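Local coordinates for purine nucleoside phosphorylase (Schistosoma mansoni, PDB 5KO5) that catalyses the reversible phosphorolysis of purine nucleosides to the free base and ribose 1-phosphate, at the interface of chains A and B. Sequence-based numbering; all coordinates share one arbitrary frame. Chains: chain A/B, Purine nucleoside phosphorylase.

The interface of chains A and B. Residues chain A 160-161; chain B 90-91, 200, 221, 259.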
loop_
_atom_site.group_PDB
_atom_site.type_symbol
_atom_site.label_atom_id
_atom_site.label_comp_id
_atom_site.label_asym_id
_atom_site.label_seq_id
_atom_site.Cartn_x
_atom_site.Cartn_y
_atom_site.Cartn_z
ATOM N N ARG A 160 -6.628 -20.349 -2.206
ATOM C CA ARG A 160 -6.403 -19.219 -1.309
ATOM C C ARG A 160 -5.106 -18.484 -1.643
ATOM O O ARG A 160 -5.054 -17.246 -1.599
ATOM C CB ARG A 160 -6.402 -19.730 0.138
ATOM C CG ARG A 160 -5.926 -18.714 1.189
ATOM C CD ARG A 160 -6.982 -17.643 1.542
ATOM N NE ARG A 160 -7.154 -16.624 0.507
ATOM C CZ ARG A 160 -7.908 -15.546 0.653
ATOM N NH1 ARG A 160 -8.033 -14.671 -0.335
ATOM N NH2 ARG A 160 -8.594 -15.367 1.774
ATOM N N PHE A 161 -4.043 -19.223 -1.967
ATOM C CA PHE A 161 -2.714 -18.644 -2.178
ATOM C C PHE A 161 -2.224 -18.992 -3.576
ATOM O O PHE A 161 -1.475 -19.956 -3.743
ATOM C CB PHE A 161 -1.714 -19.186 -1.156
ATOM C CG PHE A 161 -2.144 -19.027 0.279
ATOM C CD1 PHE A 161 -2.126 -17.776 0.887
ATOM C CD2 PHE A 161 -2.550 -20.123 1.019
ATOM C CE1 PHE A 161 -2.500 -17.619 2.209
ATOM C CE2 PHE A 161 -2.935 -19.975 2.359
ATOM C CZ PHE A 161 -2.912 -18.730 2.946
ATOM N N TYR B 90 -4.968 -10.692 4.835
ATOM C CA TYR B 90 -5.420 -10.983 3.474
ATOM C C TYR B 90 -6.838 -11.528 3.441
ATOM O O TYR B 90 -7.425 -11.583 2.357
ATOM C CB TYR B 90 -4.457 -11.922 2.724
ATOM C CG TYR B 90 -4.183 -13.229 3.433
ATOM C CD1 TYR B 90 -5.163 -14.211 3.544
ATOM C CD2 TYR B 90 -2.941 -13.481 3.992
ATOM C CE1 TYR B 90 -4.915 -15.399 4.213
ATOM C CE2 TYR B 90 -2.686 -14.663 4.659
ATOM C CZ TYR B 90 -3.675 -15.618 4.761
ATOM O OH TYR B 90 -3.410 -16.781 5.440
ATOM N N GLU B 91 -7.390 -11.960 4.577
ATOM C CA GLU B 91 -8.788 -12.385 4.603
ATOM C C GLU B 91 -9.755 -11.215 4.578
ATOM O O GLU B 91 -10.956 -11.429 4.378
ATOM C CB GLU B 91 -9.086 -13.202 5.859
ATOM C CG GLU B 91 -8.471 -14.560 5.856
ATOM C CD GLU B 91 -9.114 -15.530 4.844
ATOM O OE1 GLU B 91 -10.303 -15.375 4.456
ATOM O OE2 GLU B 91 -8.416 -16.472 4.463
ATOM N N PRO B 200 -3.004 -12.228 -0.846
ATOM C CA PRO B 200 -2.635 -13.624 -0.558
ATOM C C PRO B 200 -1.909 -14.319 -1.702
ATOM O O PRO B 200 -1.624 -15.516 -1.584
ATOM C CB PRO B 200 -3.993 -14.286 -0.342
ATOM C CG PRO B 200 -4.901 -13.536 -1.332
ATOM C CD PRO B 200 -4.410 -12.095 -1.284
ATOM N N MET B 221 3.131 -13.319 4.883
ATOM C CA MET B 221 1.852 -12.616 4.825
ATOM C C MET B 221 1.238 -12.372 6.201
ATOM O O MET B 221 0.027 -12.142 6.307
ATOM C CB MET B 221 0.857 -13.364 3.939
ATOM C CG MET B 221 1.365 -13.700 2.559
ATOM S SD MET B 221 0.152 -14.703 1.684
ATOM C CE MET B 221 1.147 -15.215 0.281
ATOM N N HIS B 259 0.940 -24.053 -1.566
ATOM C CA HIS B 259 0.576 -24.179 -0.152
ATOM C C HIS B 259 0.711 -25.620 0.344
ATOM O O HIS B 259 1.028 -25.843 1.519
ATOM C CB HIS B 259 -0.836 -23.622 0.113
ATOM C CG HIS B 259 -1.170 -23.504 1.571
ATOM N ND1 HIS B 259 -0.439 -22.723 2.440
ATOM C CD2 HIS B 259 -2.146 -24.078 2.314
ATOM C CE1 HIS B 259 -0.951 -22.817 3.654
ATOM N NE2 HIS B 259 -1.989 -23.633 3.605
HETATM O O HOH W 1 -1.003 -22.690 -3.244
#
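A:Phe161 pushes its ring between B:Tyr90, B:His259 and B:Met221, the apolar centre of a subunit contact in the purine nucleoside phosphorylase trimer. In this family a phenylalanine lent by the neighbouring subunit closes the nucleoside pocket beside the ribose, a role that A:Phe161 very probably plays here. The edge of its ring is presented to the face of B:Tyr90, with the planes 84° apart and CE1 of A:Phe161 3.4 Å from CZ of B:Tyr90. On another stretch of edge, CE2 of A:Phe161 lies over the centre of the B:His259 imidazole, 3.7 Å from its CE1. The thioether SD of B:Met221 meets CD1 of A:Phe161 at 3.9 Å, and the carbonyl O of B:Pro200 lies in the phenyl plane, 3.4 Å from the same CD1. One phenyl face is backed within chain A by CG of A:Arg160, above the ring centre. Bends at chi2 and chi3 then lead the arginine past B:Tyr90 and the ring carbons of B:Pro200 towards B:Glu91. At one end of the polar border, a water lies 2.8 Å from O of A:Phe161 and 2.9 Å from the backbone N of B:His259, linking the phenylalanine to the start of helix 259-283. At the other, guanidinium and carboxylate planes are 75° apart, and the salt bridge includes a weak hydrogen bond from NH2 of A:Arg160 to OE2 of B:Glu91 at 2.9 Å.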